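Local coordinates for histone acetyltransferase HPA2 and related acetyltransferases (Corynebacterium glutamicum ATCC 13032, PDB 2QEC), which probably transfers an acyl group, most likely acetyl, as a member of the GCN5-related N-acetyltransferase (GNAT) family, at residues A12-P15 / K16-D19; R46-F49 / E50-E54; T30-W34 / I35-D39. The protein carries 1 engineered substitution. One frame throughout, in Å; residues are numbered along the deposited sequence.

Contact 1 of 3, residues A12-P15 / K16-D19; sequences ADFP and KIVD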
loop_
_atom_site.group_PDB
_atom_site.type_symbol
_atom_site.label_atom_id
_atom_site.label_comp_id
_atom_site.label_asym_id
_atom_site.label_seq_id
_atom_site.Cartn_x
_atom_site.Cartn_y
_atom_site.Cartn_z
ATOM N N ALA A 12 -10.902 18.595 -28.967
ATOM C CA ALA A 12 -10.255 19.740 -29.655
ATOM C C ALA A 12 -8.942 20.165 -28.971
ATOM O O ALA A 12 -8.049 20.768 -29.600
ATOM C CB ALA A 12 -11.184 20.890 -29.671
ATOM N N ASP A 13 -8.855 19.860 -27.682
ATOM C CA ASP A 13 -7.695 20.208 -26.848
ATOM C C ASP A 13 -6.528 19.228 -26.950
ATOM O O ASP A 13 -5.452 19.508 -26.430
ATOM C CB ASP A 13 -8.089 20.245 -25.358
ATOM C CG ASP A 13 -9.230 21.239 -25.057
ATOM O OD1 ASP A 13 -9.168 22.372 -25.541
ATOM O OD2 ASP A 13 -10.128 20.908 -24.284
ATOM N N PHE A 14 -6.726 18.071 -27.564
ATOM C CA PHE A 14 -5.689 17.032 -27.521
ATOM C C PHE A 14 -4.320 17.462 -28.116
ATOM O O PHE A 14 -3.299 17.185 -27.495
ATOM C CB PHE A 14 -6.173 15.698 -28.120
ATOM C CG PHE A 14 -7.252 14.986 -27.306
ATOM C CD1 PHE A 14 -7.698 15.466 -26.069
ATOM C CD2 PHE A 14 -7.798 13.806 -27.779
ATOM C CE1 PHE A 14 -8.654 14.795 -25.351
ATOM C CE2 PHE A 14 -8.774 13.139 -27.057
ATOM C CZ PHE A 14 -9.204 13.642 -25.836
ATOM N N PRO A 15 -4.279 18.127 -29.300
ATOM C CA PRO A 15 -2.974 18.608 -29.758
ATOM C C PRO A 15 -2.173 19.439 -28.760
ATOM O O PRO A 15 -0.974 19.213 -28.595
ATOM C CB PRO A 15 -3.319 19.415 -31.004
ATOM C CG PRO A 15 -4.516 18.768 -31.523
ATOM C CD PRO A 15 -5.307 18.379 -30.308
ATOM N N LYS A 16 -2.820 20.388 -28.091
ATOM C CA LYS A 16 -2.126 21.258 -27.147
ATOM C C LYS A 16 -1.713 20.474 -25.926
ATOM O O LYS A 16 -0.655 20.675 -25.328
ATOM C CB LYS A 16 -3.040 22.422 -26.735
ATOM C CG LYS A 16 -2.414 23.361 -25.714
ATOM C CD LYS A 16 -1.335 24.233 -26.359
ATOM C CE LYS A 16 -0.505 24.939 -25.291
ATOM N NZ LYS A 16 -1.405 25.830 -24.507
ATOM N N ILE A 17 -2.569 19.577 -25.540
ATOM C CA ILE A 17 -2.285 18.693 -24.388
ATOM C C ILE A 17 -0.962 17.919 -24.635
ATOM O O ILE A 17 -0.062 17.903 -23.786
ATOM C CB ILE A 17 -3.471 17.778 -24.158
ATOM C CG1 ILE A 17 -4.590 18.535 -23.433
ATOM C CG2 ILE A 17 -3.103 16.577 -23.322
ATOM C CD1 ILE A 17 -5.853 17.802 -23.362
ATOM N N VAL A 18 -0.838 17.337 -25.821
ATOM C CA VAL A 18 0.375 16.589 -26.205
ATOM C C VAL A 18 1.571 17.526 -26.247
ATOM O O VAL A 18 2.643 17.185 -25.767
ATOM C CB VAL A 18 0.173 15.871 -27.525
ATOM C CG1 VAL A 18 1.504 15.294 -28.057
ATOM C CG2 VAL A 18 -0.902 14.782 -27.396
ATOM N N ASP A 19 1.403 18.717 -26.822
ATOM C CA ASP A 19 2.463 19.732 -26.822
ATOM C C ASP A 19 2.956 20.008 -25.418
ATOM O O ASP A 19 4.166 20.155 -25.190
ATOM C CB ASP A 19 1.997 21.072 -27.375
ATOM C CG ASP A 19 1.787 21.067 -28.866
ATOM O OD1 ASP A 19 2.278 20.158 -29.569
ATOM O OD2 ASP A 19 1.096 21.987 -29.323
HETATM O O HOH W 1 -5.521 21.881 -28.965
#
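Ile17 turns CG1 beside its own backbone N and anti to its carbonyl carbon (chi1 -78°), which sends CD1 back along the helix toward Asp13 and Phe14. CG1 rests 3.3 Å from Asp13 O, the carbonyl one turn back, and CD1 carries on until it lies 3.9 Å from Asp13 CB. The same methyl also meets the Phe14 ring, 4.0 Å from Phe14 CD1, at the edge and near the ring plane. Phe14 takes a similar first torsion (chi1 -68°), and the two side chains run side by side, pointing the same way. Beyond this turn they reach common neighbours: both touch Ile53 of helix 43-60 and Ile63 of strand 61-67. Val18 joins them on Ile53, so this face of the helix is apolar.

The backbone beneath is helical. Ile17 N donates to Asp13 O at 3.0 Å, Val18 N to Phe14 O and Asp19 N to Pro15 O. Pro15 has no N-H to give, which matters little so near the start, where no earlier helical carbonyl awaits it, and its ring sits on the exposed side. Lys16 N finds a water as acceptor, and that water in turn donates to Ala12 O at 2.8 Å, bridging the short 3-10 segment and the helix proper.

The polar ends find partners outside residues 12-19. Asp13 OD2 accepts from Thr10 N and forms a salt bridge with Arg67, Lys16 NZ bonds to Ile73 O, and Asp19 OD1 pairs with Arg46. The whole lies near the N-terminal end of an amphipathic helix, its apolar face laid against helix 43-60 and the sheet; its place directly after the first strand is that of the first helix in the GNAT fold.

Contact 2 of 3, residues R46-F49 / E50-E54; sequences RALF and ELQIE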
loop_
_atom_site.group_PDB
_atom_site.type_symbol
_atom_site.label_atom_id
_atom_site.label_comp_id
_atom_site.label_asym_id
_atom_site.label_seq_id
_atom_site.Cartn_x
_atom_site.Cartn_y
_atom_site.Cartn_z
ATOM N N ARG A 46 6.409 12.182 -28.348
ATOM C CA ARG A 46 5.158 12.728 -28.847
ATOM C C ARG A 46 4.164 11.655 -29.302
ATOM O O ARG A 46 3.008 11.660 -28.884
ATOM C CB ARG A 46 5.424 13.695 -29.979
ATOM C CG ARG A 46 4.110 14.321 -30.498
ATOM C CD ARG A 46 4.359 15.349 -31.582
ATOM N NE ARG A 46 5.156 16.445 -31.048
ATOM C CZ ARG A 46 4.681 17.500 -30.389
ATOM N NH1 ARG A 46 3.368 17.664 -30.188
ATOM N NH2 ARG A 46 5.557 18.416 -29.956
ATOM N N ALA A 47 4.632 10.701 -30.108
ATOM C CA ALA A 47 3.807 9.580 -30.551
ATOM C C ALA A 47 3.300 8.764 -29.362
ATOM O O ALA A 47 2.150 8.352 -29.358
ATOM C CB ALA A 47 4.584 8.683 -31.511
ATOM N N LEU A 48 4.130 8.582 -28.343
ATOM C CA LEU A 48 3.725 7.809 -27.152
ATOM C C LEU A 48 2.557 8.464 -26.444
ATOM O O LEU A 48 1.558 7.812 -26.152
ATOM C CB LEU A 48 4.890 7.637 -26.163
ATOM C CG LEU A 48 4.521 6.962 -24.813
ATOM C CD1 LEU A 48 3.951 5.554 -25.049
ATOM C CD2 LEU A 48 5.650 6.896 -23.838
ATOM N N PHE A 49 2.714 9.747 -26.136
ATOM C CA PHE A 49 1.653 10.539 -25.520
ATOM C C PHE A 49 0.366 10.593 -26.364
ATOM O O PHE A 49 -0.724 10.484 -25.816
ATOM C CB PHE A 49 2.148 11.960 -25.200
ATOM C CG PHE A 49 3.122 12.040 -24.040
ATOM C CD1 PHE A 49 2.868 11.375 -22.856
ATOM C CD2 PHE A 49 4.264 12.813 -24.115
ATOM C CE1 PHE A 49 3.729 11.475 -21.793
ATOM C CE2 PHE A 49 5.141 12.912 -23.030
ATOM C CZ PHE A 49 4.863 12.237 -21.878
ATOM N N GLU A 50 0.484 10.751 -27.685
ATOM C CA GLU A 50 -0.697 10.723 -28.557
ATOM C C GLU A 50 -1.475 9.417 -28.434
ATOM O O GLU A 50 -2.697 9.438 -28.362
ATOM C CB GLU A 50 -0.304 10.966 -30.001
ATOM C CG GLU A 50 0.152 12.374 -30.229
ATOM C CD GLU A 50 0.726 12.625 -31.601
ATOM O OE1 GLU A 50 1.194 11.658 -32.269
ATOM O OE2 GLU A 50 0.729 13.814 -31.997
ATOM N N LEU A 51 -0.761 8.307 -28.377
ATOM C CA LEU A 51 -1.338 6.972 -28.241
ATOM C C LEU A 51 -1.973 6.717 -26.863
ATOM O O LEU A 51 -3.061 6.150 -26.779
ATOM C CB LEU A 51 -0.248 5.934 -28.486
ATOM C CG LEU A 51 -0.631 4.456 -28.373
ATOM C CD1 LEU A 51 -1.448 4.016 -29.576
ATOM C CD2 LEU A 51 0.602 3.621 -28.247
ATOM N N GLN A 52 -1.281 7.116 -25.800
ATOM C CA GLN A 52 -1.802 6.977 -24.440
ATOM C C GLN A 52 -3.112 7.770 -24.278
ATOM O O GLN A 52 -4.078 7.255 -23.751
ATOM C CB GLN A 52 -0.758 7.404 -23.392
ATOM C CG GLN A 52 0.254 6.317 -23.031
ATOM C CD GLN A 52 1.418 6.830 -22.214
ATOM O OE1 GLN A 52 1.688 8.016 -22.170
ATOM N NE2 GLN A 52 2.105 5.928 -21.547
ATOM N N ILE A 53 -3.145 9.005 -24.745
ATOM C CA ILE A 53 -4.366 9.808 -24.682
ATOM C C ILE A 53 -5.499 9.191 -25.489
ATOM O O ILE A 53 -6.628 9.082 -25.022
ATOM C CB ILE A 53 -4.098 11.230 -25.187
ATOM C CG1 ILE A 53 -3.290 11.996 -24.144
ATOM C CG2 ILE A 53 -5.422 11.989 -25.537
ATOM C CD1 ILE A 53 -2.729 13.278 -24.695
ATOM N N GLU A 54 -5.181 8.772 -26.702
ATOM C CA GLU A 54 -6.184 8.329 -27.654
ATOM C C GLU A 54 -6.805 7.001 -27.233
ATOM O O GLU A 54 -8.025 6.835 -27.309
ATOM C CB GLU A 54 -5.533 8.234 -29.031
ATOM C CG GLU A 54 -6.396 7.724 -30.152
ATOM C CD GLU A 54 -5.549 7.213 -31.304
ATOM O OE1 GLU A 54 -4.782 8.020 -31.881
ATOM O OE2 GLU A 54 -5.645 6.005 -31.611
#
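Arg46 and Glu50 meet in an i to i+4 contact within helix 43-60, which lies between helix 14-25 on one flank and helix 98-102 on another. They touch through the aliphatic part of the arginine: Glu50 OE2 comes to 3.7 Å from Arg46 CG, while OE2 and Arg46 NH1 stay 5.0 Å apart. The guanidinium and carboxylate planes are turned 69° from each other, and the arginine's NH1 goes instead to Asp19 on helix 14-25, in a salt bridge. With CG anti to its carbonyl carbon (chi1 -69°), Glu50 folds back over the preceding turn and brings CG within 3.2 Å of Arg46 O. The opposite charge nearby may still favour this placing of the carboxylate.

Gln52 makes the second group. Its side chain runs obliquely past Leu48, the amide carbon CD standing 4.0 Å from Leu48 CD1. OE1 approaches Phe49 as well, 3.6 Å from Phe49 CD1, with amide and ring planes 48° apart. That oxygen is hydrogen-bonded to Tyr129 OH on strand 126-133, which helps hold the amide from outside the helix. Phe49 itself meets Phe31 edge-to-face and touches Leu21 of helix 14-25.

Four successive bonds carry the backbone, from Glu50 N to Arg46 O at 2.9 Å through to Ile53 N on Phe49 O. Ile53 CG1 lies 3.4 Å from Phe49 O, while Ala47 and Leu48 touch Ile101 of helix 98-102. This is the helix that sits between 14-25 and 98-102 and runs straight into strand 61-67, part of the N-terminal helical portion of the GNAT fold.

Contact 3 of 3, residues T30-W34 / I35-D39; sequences TFLRW and IPQPD. Engineered in segment 30-34: Thr30 (natural residue Ala).
Gln37 reaches back to Leu32 from the loop that follows helix 29-32. From CB the chain passes to CG, 4.1 Å from Leu32 O, then bends at chi2 (-66°) so that the amide swings across the leucine at about a right angle. CD lies 3.8 Å from Leu32 CD2, and OE1 and NE2 are equally near that methyl, which therefore meets the whole end of the amide. NE2 donates to Ile35 O at 3.0 Å with an N-H...O angle of 166°. The acceptor lies in the amide plane, but the nitrogen stands well above the plane of the carbonyl group. This bond ties the glutamine to the backbone two residues before it.

Here the chain leaves the short helix in the N-terminal part of the GNAT fold and enters the loop to helix 43-60. Trp34 N still bonds to Phe31 O, while Ile35 N makes weak bonds to Phe31 O and Leu32 O, each at 3.4 Å. Ile35 CD1 sits 3.9 Å from Phe31 O, and its side chain also touches Lys44 and Leu45 of helix 43-60.

Arg33 lies over one face of the Trp34 ring, its NE 3.1 Å above the plane and offset toward the rim. The same NE donates to the backbone O of Thr30, an engineered residue, at 2.8 Å. Farther along, a cis peptide precedes Pro38, and Asp39 directs its two carboxylate oxygens to Lys44 N and Leu45 N at the start of helix 43-60.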
loop_
_atom_site.group_PDB
_atom_site.type_symbol
_atom_site.label_atom_id
_atom_site.label_comp_id
_atom_site.label_asym_id
_atom_site.label_seq_id
_atom_site.Cartn_x
_atom_site.Cartn_y
_atom_site.Cartn_z
ATOM N N THR A 30 12.637 9.805 -16.558
ATOM C CA THR A 30 11.480 8.944 -16.389
ATOM C C THR A 30 10.920 8.480 -17.745
ATOM O O THR A 30 10.531 7.323 -17.884
ATOM C CB THR A 30 10.426 9.653 -15.524
ATOM O OG1 THR A 30 10.902 9.660 -14.168
ATOM C CG2 THR A 30 9.058 8.949 -15.571
ATOM N N PHE A 31 10.942 9.355 -18.750
ATOM C CA PHE A 31 10.447 8.999 -20.080
ATOM C C PHE A 31 11.538 8.587 -21.032
ATOM O O PHE A 31 11.379 7.620 -21.751
ATOM C CB PHE A 31 9.601 10.135 -20.635
ATOM C CG PHE A 31 8.274 10.224 -19.988
ATOM C CD1 PHE A 31 7.236 9.425 -20.428
ATOM C CD2 PHE A 31 8.067 11.081 -18.907
ATOM C CE1 PHE A 31 6.012 9.494 -19.817
ATOM C CE2 PHE A 31 6.833 11.164 -18.291
ATOM C CZ PHE A 31 5.803 10.365 -18.736
ATOM N N LEU A 32 12.673 9.280 -20.988
ATOM C CA LEU A 32 13.835 8.944 -21.813
ATOM C C LEU A 32 14.272 7.470 -21.727
ATOM O O LEU A 32 14.722 6.910 -22.723
ATOM C CB LEU A 32 15.032 9.852 -21.455
ATOM C CG LEU A 32 14.948 11.364 -21.713
ATOM C CD1 LEU A 32 16.205 12.099 -21.240
ATOM C CD2 LEU A 32 14.746 11.617 -23.154
ATOM N N ARG A 33 14.151 6.859 -20.545
ATOM C CA ARG A 33 14.461 5.431 -20.336
ATOM C C ARG A 33 13.650 4.449 -21.179
ATOM O O ARG A 33 14.144 3.372 -21.473
ATOM C CB ARG A 33 14.231 5.037 -18.873
ATOM C CG ARG A 33 12.741 5.187 -18.414
ATOM C CD ARG A 33 12.514 4.682 -16.987
ATOM N NE ARG A 33 11.205 5.055 -16.430
ATOM C CZ ARG A 33 10.820 4.744 -15.189
ATOM N NH1 ARG A 33 11.633 4.049 -14.386
ATOM N NH2 ARG A 33 9.616 5.113 -14.747
ATOM N N TRP A 34 12.403 4.786 -21.516
ATOM C CA TRP A 34 11.567 3.915 -22.356
ATOM C C TRP A 34 11.788 4.155 -23.848
ATOM O O TRP A 34 11.624 3.251 -24.661
ATOM C CB TRP A 34 10.064 4.105 -22.070
ATOM C CG TRP A 34 9.674 3.833 -20.670
ATOM C CD1 TRP A 34 8.987 4.673 -19.838
ATOM C CD2 TRP A 34 9.960 2.652 -19.908
ATOM N NE1 TRP A 34 8.823 4.087 -18.606
ATOM C CE2 TRP A 34 9.413 2.848 -18.617
ATOM C CE3 TRP A 34 10.629 1.447 -20.184
ATOM C CZ2 TRP A 34 9.509 1.876 -17.602
ATOM C CZ3 TRP A 34 10.736 0.484 -19.170
ATOM C CH2 TRP A 34 10.175 0.710 -17.896
ATOM N N ILE A 35 12.132 5.373 -24.219
ATOM C CA ILE A 35 12.217 5.697 -25.639
ATOM C C ILE A 35 13.682 5.560 -26.102
ATOM O O ILE A 35 14.560 6.175 -25.515
ATOM C CB ILE A 35 11.634 7.073 -25.864
ATOM C CG1 ILE A 35 10.109 6.997 -25.634
ATOM C CG2 ILE A 35 11.898 7.583 -27.283
ATOM C CD1 ILE A 35 9.583 8.182 -25.142
ATOM N N PRO A 36 13.949 4.712 -27.116
ATOM C CA PRO A 36 15.286 4.682 -27.726
ATOM C C PRO A 36 15.799 6.050 -28.160
ATOM O O PRO A 36 15.086 6.820 -28.806
ATOM C CB PRO A 36 15.109 3.760 -28.939
ATOM C CG PRO A 36 14.023 2.839 -28.518
ATOM C CD PRO A 36 13.068 3.697 -27.715
ATOM N N GLN A 37 17.048 6.327 -27.785
ATOM C CA GLN A 37 17.658 7.614 -28.017
ATOM C C GLN A 37 18.745 7.504 -29.076
ATOM O O GLN A 37 19.278 6.422 -29.327
ATOM C CB GLN A 37 18.239 8.176 -26.723
ATOM C CG GLN A 37 17.244 8.383 -25.640
ATOM C CD GLN A 37 16.249 9.435 -25.947
ATOM O OE1 GLN A 37 16.617 10.572 -26.238
ATOM N NE2 GLN A 37 14.962 9.071 -25.933
ATOM N N PRO A 38 19.047 8.624 -29.744
ATOM C CA PRO A 38 18.346 9.887 -29.667
ATOM C C PRO A 38 16.946 9.879 -30.265
ATOM O O PRO A 38 16.574 8.979 -31.028
ATOM C CB PRO A 38 19.242 10.845 -30.451
ATOM C CG PRO A 38 20.121 10.049 -31.209
ATOM C CD PRO A 38 20.215 8.697 -30.624
ATOM N N ASP A 39 16.196 10.916 -29.923
ATOM C CA ASP A 39 14.826 11.092 -30.376
ATOM C C ASP A 39 14.681 12.515 -30.906
ATOM O O ASP A 39 14.116 13.370 -30.210
ATOM C CB ASP A 39 13.882 10.873 -29.189
ATOM C CG ASP A 39 12.408 10.898 -29.579
ATOM O OD1 ASP A 39 12.104 10.784 -30.762
ATOM O OD2 ASP A 39 11.539 10.957 -28.689
#

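In the fold
From the N terminus the chain passes through contact 1 just after strand 5-8, then contact 3, then contact 2. Each is a local turn within one continuous stretch, so they stand in series and none encloses or crosses another. Contacts 1 and 2 have centres about 10 Å apart and join helix 14-25 to helix 43-60 through a salt bridge and apolar packing. Contact 3 reaches contact 2 through a pair of aromatic rings, bringing helix 29-32 against helix 43-60, while contacts 1 and 3 do not touch. Contact 2, on helix 43-60, is thus the one that touches both contact 1 and contact 3.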